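Local coordinates for repressor protein C2 (Enterobacteria phage P22, PDB 2R1J) that binds the phage operators as a dimeric helix-turn-helix repressor, shutting off lytic genes so that the prophage stays dormant in the host chromosome, at residues 6-17 with 57-67. Residues are numbered along the deposited sequence; the frame is centred on the assembly and turned at random.
Sequences MGERIRARRKKL and LQCSPDYLLKG. With nucleotides of chain B.
Arg9 reaches out of helix 6-17 to the C-terminal end of helix 61-66 and takes hold of Leu64 O with two nitrogens side-on, NE at 2.9 Å and NH2 at 3.0 Å. Both lie above the same face of the Leu64 carbonyl plane, while the oxygen sits almost in the guanidinium plane. NH2 adds a weak bond to Leu65 O, and NH1 turns back to Gln4 O, so every guanidinium nitrogen has a backbone carbonyl. A bend at chi3 (-76°) turns the group toward these oxygens; Lys66 C and Gly67 N lie over one face, toward its rim. The same side chain makes a CH-pi contact, Arg9 CD standing 4.0 Å from the Tyr63 ring centroid, over the face. At the other end of the short helix, Ser60 OG caps Tyr63 N at 3.0 Å.

Beside the polar grip, Met6 lays SD 3.8 Å from Leu65 CD2, and the Ile10 side chain lies roughly perpendicular to that of Leu64, CG1 meeting CD2; Leu53 of helix 47-56 touches both Ile10 and Leu64. Further along, Arg13 and Leu57 run alongside each other in opposing senses, Arg13 CG 3.7 Å from Leu57 CB. The Arg13 guanidinium sets a face against Leu57 O, with NH2 2.8 Å from it but badly angled for a hydrogen bond.

Away from this junction, Arg11 NH2 donates to OP1 of DT4 of chain B at 2.7 Å, and Arg14 NH1, which also donates to Ile19 O, makes a weak bond to OP1 of DT3 of chain B; both arginines are also salt-bridged to Glu39. One helix of this Cro/C1-type DNA-binding domain thus divides its arginines: Arg11, and more weakly the Glu39-held Arg14, reach the operator backbone, whereas Arg9 and Arg13 turn to the C-terminal segment, Arg9 probably complementing the partial negative charge of a helix C-terminus and tying the last helix to the first.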
ATOM      1  N   MET C   6      -3.370  -7.663  10.703  1.00 31.15           N
ATOM      2  CA  MET C   6      -2.438  -7.839   9.591  1.00 30.46           C
ATOM      3  C   MET C   6      -1.075  -8.286  10.117  1.00 29.58           C
ATOM      4  O   MET C   6      -0.439  -9.152   9.523  1.00 29.76           O
ATOM      5  CB  MET C   6      -2.272  -6.523   8.793  1.00 30.10           C
ATOM      6  CG  MET C   6      -1.122  -6.571   7.774  1.00 31.02           C
ATOM      7  SD  MET C   6      -1.111  -5.175   6.588  1.00 32.15           S
ATOM      8  CE  MET C   6      -1.437  -3.894   7.697  1.00 29.18           C
ATOM      9  N   GLY C   7      -0.633  -7.694  11.225  1.00 28.39           N
ATOM     10  CA  GLY C   7       0.666  -8.023  11.794  1.00 28.79           C
ATOM     11  C   GLY C   7       0.847  -9.510  12.058  1.00 30.79           C
ATOM     12  O   GLY C   7       1.955 -10.045  11.927  1.00 28.31           O
ATOM     13  N   GLU C   8      -0.249 -10.168  12.429  1.00 31.40           N
ATOM     14  CA  GLU C   8      -0.221 -11.599  12.715  1.00 32.91           C
ATOM     15  C   GLU C   8      -0.022 -12.384  11.429  1.00 31.79           C
ATOM     16  O   GLU C   8       0.693 -13.396  11.415  1.00 32.56           O
ATOM     17  CB  GLU C   8      -1.522 -12.005  13.429  1.00 33.61           C
ATOM     18  CG  GLU C   8      -1.535 -11.590  14.904  1.00 37.67           C
ATOM     19  CD  GLU C   8      -2.917 -11.681  15.564  1.00 40.84           C
ATOM     20  OE1 GLU C   8      -2.966 -11.787  16.805  1.00 42.99           O
ATOM     21  OE2 GLU C   8      -3.945 -11.625  14.855  1.00 43.03           O
ATOM     22  N   ARG C   9      -0.649 -11.928  10.348  1.00 30.63           N
ATOM     23  CA  ARG C   9      -0.502 -12.588   9.062  1.00 30.56           C
ATOM     24  C   ARG C   9       0.906 -12.388   8.520  1.00 31.42           C
ATOM     25  O   ARG C   9       1.451 -13.249   7.826  1.00 32.20           O
ATOM     26  CB  ARG C   9      -1.533 -12.055   8.072  1.00 31.46           C
ATOM     27  CG  ARG C   9      -2.943 -12.537   8.388  1.00 31.89           C
ATOM     28  CD  ARG C   9      -3.952 -12.120   7.324  1.00 33.00           C
ATOM     29  NE  ARG C   9      -4.320 -10.708   7.421  1.00 33.11           N
ATOM     30  CZ  ARG C   9      -5.216 -10.215   8.273  1.00 35.28           C
ATOM     31  NH1 ARG C   9      -5.858 -11.015   9.128  1.00 36.10           N
ATOM     32  NH2 ARG C   9      -5.484  -8.909   8.265  1.00 35.20           N
ATOM     33  N   ILE C  10       1.499 -11.246   8.843  1.00 29.59           N
ATOM     34  CA  ILE C  10       2.852 -10.958   8.404  1.00 28.68           C
ATOM     35  C   ILE C  10       3.835 -11.895   9.101  1.00 29.38           C
ATOM     36  O   ILE C  10       4.675 -12.520   8.435  1.00 29.55           O
ATOM     37  CB  ILE C  10       3.228  -9.477   8.713  1.00 28.24           C
ATOM     38  CG1 ILE C  10       2.429  -8.549   7.782  1.00 27.65           C
ATOM     39  CG2 ILE C  10       4.702  -9.237   8.489  1.00 29.06           C
ATOM     40  CD1 ILE C  10       2.684  -7.057   8.057  1.00 27.03           C
ATOM     41  N   ARG C  11       3.723 -12.007  10.423  1.00 28.08           N
ATOM     42  CA  ARG C  11       4.644 -12.856  11.171  1.00 30.03           C
ATOM     43  C   ARG C  11       4.472 -14.309  10.765  1.00 31.47           C
ATOM     44  O   ARG C  11       5.457 -14.982  10.495  1.00 30.97           O
ATOM     45  CB  ARG C  11       4.459 -12.679  12.684  1.00 30.42           C
ATOM     46  CG  ARG C  11       5.269 -13.649  13.536  1.00 31.09           C
ATOM     47  CD  ARG C  11       5.262 -13.246  14.997  1.00 33.09           C
ATOM     48  NE  ARG C  11       6.068 -12.042  15.208  1.00 34.50           N
ATOM     49  CZ  ARG C  11       6.152 -11.376  16.357  1.00 35.11           C
ATOM     50  NH1 ARG C  11       5.479 -11.789  17.424  1.00 35.59           N
ATOM     51  NH2 ARG C  11       6.903 -10.281  16.432  1.00 35.56           N
ATOM     52  N   ALA C  12       3.236 -14.794  10.693  1.00 31.87           N
ATOM     53  CA  ALA C  12       3.051 -16.195  10.316  1.00 33.38           C
ATOM     54  C   ALA C  12       3.664 -16.488   8.953  1.00 34.10           C
ATOM     55  O   ALA C  12       4.300 -17.526   8.749  1.00 33.66           O
ATOM     56  CB  ALA C  12       1.584 -16.560  10.317  1.00 33.85           C
ATOM     57  N   ARG C  13       3.492 -15.566   8.016  1.00 34.21           N
ATOM     58  CA  ARG C  13       4.023 -15.747   6.675  1.00 35.75           C
ATOM     59  C   ARG C  13       5.550 -15.754   6.682  1.00 34.83           C
ATOM     60  O   ARG C  13       6.186 -16.520   5.944  1.00 34.30           O
ATOM     61  CB  ARG C  13       3.479 -14.641   5.770  1.00 38.13           C
ATOM     62  CG  ARG C  13       3.286 -15.036   4.336  1.00 43.10           C
ATOM     63  CD  ARG C  13       2.317 -16.193   4.235  1.00 46.19           C
ATOM     64  NE  ARG C  13       2.060 -16.566   2.851  1.00 50.33           N
ATOM     65  CZ  ARG C  13       2.991 -16.993   2.002  1.00 51.51           C
ATOM     66  NH1 ARG C  13       2.661 -17.310   0.755  1.00 52.29           N
ATOM     67  NH2 ARG C  13       4.253 -17.103   2.397  1.00 52.87           N
ATOM     68  N   ARG C  14       6.147 -14.905   7.517  1.00 32.91           N
ATOM     69  CA  ARG C  14       7.598 -14.842   7.623  1.00 33.31           C
ATOM     70  C   ARG C  14       8.135 -16.163   8.207  1.00 33.65           C
ATOM     71  O   ARG C  14       9.129 -16.696   7.713  1.00 33.14           O
ATOM     72  CB  ARG C  14       8.026 -13.679   8.516  1.00 32.82           C
ATOM     73  CG  ARG C  14       9.539 -13.580   8.677  1.00 32.77           C
ATOM     74  CD  ARG C  14       9.959 -12.333   9.432  1.00 33.03           C
ATOM     75  NE  ARG C  14       9.403 -12.260  10.784  1.00 32.00           N
ATOM     76  CZ  ARG C  14       9.850 -12.955  11.822  1.00 31.42           C
ATOM     77  NH1 ARG C  14      10.877 -13.795  11.667  1.00 29.72           N
ATOM     78  NH2 ARG C  14       9.278 -12.804  13.013  1.00 30.82           N
ATOM     79  N   LYS C  15       7.488 -16.661   9.260  1.00 33.13           N
ATOM     80  CA  LYS C  15       7.881 -17.921   9.902  1.00 35.47           C
ATOM     81  C   LYS C  15       7.875 -19.049   8.865  1.00 36.47           C
ATOM     82  O   LYS C  15       8.736 -19.920   8.885  1.00 35.16           O
ATOM     83  CB  LYS C  15       6.902 -18.305  11.008  1.00 36.33           C
ATOM     84  CG  LYS C  15       6.649 -17.262  12.061  1.00 40.28           C
ATOM     85  CD  LYS C  15       7.862 -17.030  12.899  1.00 41.94           C
ATOM     86  CE  LYS C  15       7.461 -16.834  14.345  1.00 43.69           C
ATOM     87  NZ  LYS C  15       8.639 -16.977  15.253  1.00 45.14           N
ATOM     88  N   LYS C  16       6.899 -19.028   7.968  1.00 37.43           N
ATOM     89  CA  LYS C  16       6.791 -20.045   6.922  1.00 39.67           C
ATOM     90  C   LYS C  16       8.024 -20.043   6.012  1.00 40.57           C
ATOM     91  O   LYS C  16       8.536 -21.107   5.639  1.00 39.19           O
ATOM     92  CB  LYS C  16       5.527 -19.788   6.094  1.00 40.83           C
ATOM     93  CG  LYS C  16       4.684 -21.009   5.801  1.00 43.57           C
ATOM     94  CD  LYS C  16       4.169 -21.653   7.076  1.00 44.22           C
ATOM     95  CE  LYS C  16       3.306 -22.880   6.780  1.00 45.35           C
ATOM     96  NZ  LYS C  16       2.941 -23.637   8.022  1.00 43.93           N
ATOM     97  N   LEU C  17       8.503 -18.852   5.654  1.00 40.49           N
ATOM     98  CA  LEU C  17       9.679 -18.710   4.793  1.00 40.56           C
ATOM     99  C   LEU C  17      10.982 -18.967   5.540  1.00 39.23           C
ATOM    100  O   LEU C  17      12.054 -19.039   4.932  1.00 39.85           O
ATOM    101  CB  LEU C  17       9.723 -17.301   4.189  1.00 42.08           C
ATOM    102  CG  LEU C  17       8.807 -16.968   3.010  1.00 43.79           C
ATOM    103  CD1 LEU C  17       9.339 -17.635   1.757  1.00 44.22           C
ATOM    104  CD2 LEU C  17       7.383 -17.406   3.293  1.00 44.94           C
ATOM    105  N   LEU C  57       6.815 -11.837   0.787  1.00 30.93           N
ATOM    106  CA  LEU C  57       6.098 -12.908   1.479  1.00 32.12           C
ATOM    107  C   LEU C  57       5.289 -13.791   0.536  1.00 33.24           C
ATOM    108  O   LEU C  57       4.577 -14.672   0.982  1.00 34.63           O
ATOM    109  CB  LEU C  57       5.173 -12.336   2.553  1.00 31.32           C
ATOM    110  CG  LEU C  57       5.851 -11.554   3.684  1.00 29.92           C
ATOM    111  CD1 LEU C  57       4.787 -11.036   4.667  1.00 30.84           C
ATOM    112  CD2 LEU C  57       6.851 -12.453   4.407  1.00 30.85           C
ATOM    113  N   GLN C  58       5.373 -13.515  -0.758  1.00 34.58           N
ATOM    114  CA  GLN C  58       4.683 -14.307  -1.778  1.00 37.01           C
ATOM    115  C   GLN C  58       3.164 -14.358  -1.639  1.00 37.95           C
ATOM    116  O   GLN C  58       2.550 -15.414  -1.770  1.00 38.28           O
ATOM    117  CB  GLN C  58       5.261 -15.731  -1.781  1.00 38.04           C
ATOM    118  CG  GLN C  58       6.774 -15.730  -1.804  1.00 39.65           C
ATOM    119  CD  GLN C  58       7.389 -17.118  -1.761  1.00 41.66           C
ATOM    120  OE1 GLN C  58       8.608 -17.256  -1.694  1.00 42.25           O
ATOM    121  NE2 GLN C  58       6.552 -18.149  -1.807  1.00 42.47           N
ATOM    122  N   CYS C  59       2.544 -13.212  -1.388  1.00 37.15           N
ATOM    123  CA  CYS C  59       1.103 -13.183  -1.255  1.00 36.53           C
ATOM    124  C   CYS C  59       0.577 -11.844  -1.749  1.00 36.67           C
ATOM    125  O   CYS C  59       1.348 -10.987  -2.170  1.00 37.89           O
ATOM    126  CB  CYS C  59       0.707 -13.403   0.202  1.00 36.41           C
ATOM    127  SG  CYS C  59       1.307 -12.118   1.344  1.00 37.86           S
ATOM    128  N   SER C  60      -0.733 -11.649  -1.705  1.00 35.51           N
ATOM    129  CA  SER C  60      -1.274 -10.381  -2.173  1.00 34.24           C
ATOM    130  C   SER C  60      -1.360  -9.371  -1.028  1.00 32.63           C
ATOM    131  O   SER C  60      -1.414  -9.742   0.145  1.00 31.81           O
ATOM    132  CB  SER C  60      -2.673 -10.579  -2.767  1.00 33.77           C
ATOM    133  OG  SER C  60      -3.620 -10.799  -1.737  1.00 34.78           O
ATOM    134  N   PRO C  61      -1.353  -8.075  -1.363  1.00 32.14           N
ATOM    135  CA  PRO C  61      -1.450  -7.026  -0.335  1.00 31.92           C
ATOM    136  C   PRO C  61      -2.807  -7.170   0.376  1.00 31.72           C
ATOM    137  O   PRO C  61      -2.937  -6.910   1.565  1.00 31.42           O
ATOM    138  CB  PRO C  61      -1.404  -5.728  -1.147  1.00 31.11           C
ATOM    139  CG  PRO C  61      -0.689  -6.093  -2.397  1.00 32.74           C
ATOM    140  CD  PRO C  61      -1.190  -7.494  -2.706  1.00 31.42           C
ATOM    141  N   ASP C  62      -3.822  -7.553  -0.394  1.00 32.66           N
ATOM    142  CA  ASP C  62      -5.167  -7.742   0.134  1.00 34.22           C
ATOM    143  C   ASP C  62      -5.191  -8.809   1.221  1.00 34.30           C
ATOM    144  O   ASP C  62      -5.877  -8.658   2.227  1.00 34.33           O
ATOM    145  CB  ASP C  62      -6.088  -8.144  -0.997  1.00 36.68           C
ATOM    146  CG  ASP C  62      -6.025  -7.169  -2.143  1.00 39.11           C
ATOM    147  OD1 ASP C  62      -6.787  -6.180  -2.088  1.00 39.47           O
ATOM    148  OD2 ASP C  62      -5.187  -7.378  -3.070  1.00 40.45           O
ATOM    149  N   TYR C  63      -4.450  -9.898   1.017  1.00 33.53           N
ATOM    150  CA  TYR C  63      -4.423 -10.936   2.035  1.00 32.67           C
ATOM    151  C   TYR C  63      -3.834 -10.390   3.328  1.00 31.87           C
ATOM    152  O   TYR C  63      -4.363 -10.627   4.406  1.00 31.58           O
ATOM    153  CB  TYR C  63      -3.612 -12.157   1.567  1.00 33.71           C
ATOM    154  CG  TYR C  63      -3.319 -13.117   2.701  1.00 34.89           C
ATOM    155  CD1 TYR C  63      -4.338 -13.887   3.284  1.00 34.97           C
ATOM    156  CD2 TYR C  63      -2.047 -13.190   3.253  1.00 34.30           C
ATOM    157  CE1 TYR C  63      -4.083 -14.701   4.401  1.00 35.79           C
ATOM    158  CE2 TYR C  63      -1.784 -13.991   4.361  1.00 34.86           C
ATOM    159  CZ  TYR C  63      -2.805 -14.742   4.930  1.00 36.02           C
ATOM    160  OH  TYR C  63      -2.541 -15.515   6.039  1.00 36.22           O
ATOM    161  N   LEU C  64      -2.721  -9.665   3.234  1.00 30.47           N
ATOM    162  CA  LEU C  64      -2.123  -9.107   4.439  1.00 30.04           C
ATOM    163  C   LEU C  64      -3.071  -8.130   5.127  1.00 29.51           C
ATOM    164  O   LEU C  64      -3.279  -8.202   6.330  1.00 29.76           O
ATOM    165  CB  LEU C  64      -0.800  -8.384   4.115  1.00 29.98           C
ATOM    166  CG  LEU C  64       0.333  -9.303   3.639  1.00 28.81           C
ATOM    167  CD1 LEU C  64       1.580  -8.483   3.307  1.00 28.82           C
ATOM    168  CD2 LEU C  64       0.632 -10.317   4.726  1.00 29.65           C
ATOM    169  N   LEU C  65      -3.658  -7.231   4.352  1.00 31.32           N
ATOM    170  CA  LEU C  65      -4.557  -6.218   4.914  1.00 32.55           C
ATOM    171  C   LEU C  65      -5.844  -6.725   5.559  1.00 34.56           C
ATOM    172  O   LEU C  65      -6.189  -6.314   6.667  1.00 34.21           O
ATOM    173  CB  LEU C  65      -4.934  -5.205   3.838  1.00 31.44           C
ATOM    174  CG  LEU C  65      -3.914  -4.123   3.459  1.00 31.25           C
ATOM    175  CD1 LEU C  65      -4.418  -3.348   2.223  1.00 31.39           C
ATOM    176  CD2 LEU C  65      -3.718  -3.171   4.653  1.00 30.04           C
ATOM    177  N   LYS C  66      -6.556  -7.609   4.873  1.00 36.79           N
ATOM    178  CA  LYS C  66      -7.831  -8.086   5.399  1.00 40.38           C
ATOM    179  C   LYS C  66      -7.959  -9.599   5.543  1.00 41.63           C
ATOM    180  O   LYS C  66      -8.906 -10.088   6.166  1.00 41.75           O
ATOM    181  CB  LYS C  66      -8.962  -7.554   4.516  1.00 42.11           C
ATOM    182  CG  LYS C  66      -8.939  -6.031   4.382  1.00 44.04           C
ATOM    183  CD  LYS C  66      -9.963  -5.538   3.364  1.00 46.93           C
ATOM    184  CE  LYS C  66      -9.788  -4.051   3.071  1.00 47.41           C
ATOM    185  NZ  LYS C  66      -9.938  -3.195   4.285  1.00 48.33           N
ATOM    186  N   GLY C  67      -7.007 -10.329   4.971  1.00 42.86           N
ATOM    187  CA  GLY C  67      -7.029 -11.778   5.046  1.00 44.47           C
ATOM    188  C   GLY C  67      -8.060 -12.426   4.147  1.00 45.69           C
ATOM    189  O   GLY C  67      -8.225 -12.050   2.984  1.00 46.02           O
TER
ATOM    190  P    DT B   4       9.268  -8.870  18.394  1.00 31.60           P
ATOM    191  OP1  DT B   4       8.045  -9.607  18.785  1.00 31.08           O
ATOM    192  OP2  DT B   4       9.327  -8.265  17.029  1.00 30.19           O
ATOM    193  O5'  DT B   4       9.512  -7.768  19.510  1.00 30.80           O
ATOM    194  C5'  DT B   4       9.706  -8.178  20.865  1.00 32.52           C
ATOM    195  C4'  DT B   4      10.039  -7.003  21.753  1.00 32.92           C
ATOM    196  O4'  DT B   4      11.357  -6.499  21.459  1.00 31.70           O
ATOM    197  C3'  DT B   4       9.095  -5.802  21.694  1.00 33.59           C
ATOM    198  O3'  DT B   4       8.886  -5.383  23.040  1.00 36.09           O
ATOM    199  C2'  DT B   4       9.892  -4.762  20.919  1.00 32.70           C
ATOM    200  C1'  DT B   4      11.314  -5.077  21.338  1.00 31.77           C
ATOM    201  N1   DT B   4      12.386  -4.699  20.402  1.00 27.75           N
ATOM    202  C2   DT B   4      13.459  -3.965  20.886  1.00 26.53           C
ATOM    203  O2   DT B   4      13.502  -3.491  22.008  1.00 29.26           O
ATOM    204  N3   DT B   4      14.484  -3.797  19.996  1.00 26.28           N
ATOM    205  C4   DT B   4      14.538  -4.252  18.696  1.00 25.83           C
ATOM    206  O4   DT B   4      15.546  -4.075  18.035  1.00 27.70           O
ATOM    207  C5   DT B   4      13.356  -4.938  18.226  1.00 26.24           C
ATOM    208  C7   DT B   4      13.309  -5.407  16.810  1.00 27.78           C
ATOM    209  C6   DT B   4      12.344  -5.125  19.091  1.00 26.73           C
ATOM    210  P    DT B   3      13.827 -12.651  14.715  1.00 40.83           P
ATOM    211  OP1  DT B   3      12.710 -13.585  14.444  1.00 41.19           O
ATOM    212  OP2  DT B   3      14.451 -11.907  13.605  1.00 41.51           O
ATOM    213  O5'  DT B   3      13.363 -11.645  15.857  1.00 38.71           O
ATOM    214  C5'  DT B   3      12.781 -12.163  17.042  1.00 35.91           C
ATOM    215  C4'  DT B   3      12.510 -11.072  18.054  1.00 33.15           C
ATOM    216  O4'  DT B   3      13.742 -10.454  18.497  1.00 31.21           O
ATOM    217  C3'  DT B   3      11.573  -9.927  17.642  1.00 32.00           C
ATOM    218  O3'  DT B   3      10.529  -9.858  18.614  1.00 31.86           O
ATOM    219  C2'  DT B   3      12.463  -8.693  17.716  1.00 31.05           C
ATOM    220  C1'  DT B   3      13.473  -9.089  18.772  1.00 31.85           C
ATOM    221  N1   DT B   3      14.754  -8.357  18.754  1.00 30.78           N
ATOM    222  C2   DT B   3      15.104  -7.614  19.860  1.00 29.14           C
ATOM    223  O2   DT B   3      14.396  -7.498  20.840  1.00 31.29           O
ATOM    224  N3   DT B   3      16.323  -7.001  19.774  1.00 29.16           N
ATOM    225  C4   DT B   3      17.210  -7.049  18.721  1.00 29.55           C
ATOM    226  O4   DT B   3      18.289  -6.444  18.800  1.00 33.09           O
ATOM    227  C5   DT B   3      16.775  -7.830  17.587  1.00 30.57           C
ATOM    228  C7   DT B   3      17.663  -7.927  16.382  1.00 31.22           C
ATOM    229  C6   DT B   3      15.582  -8.436  17.658  1.00 29.95           C
TER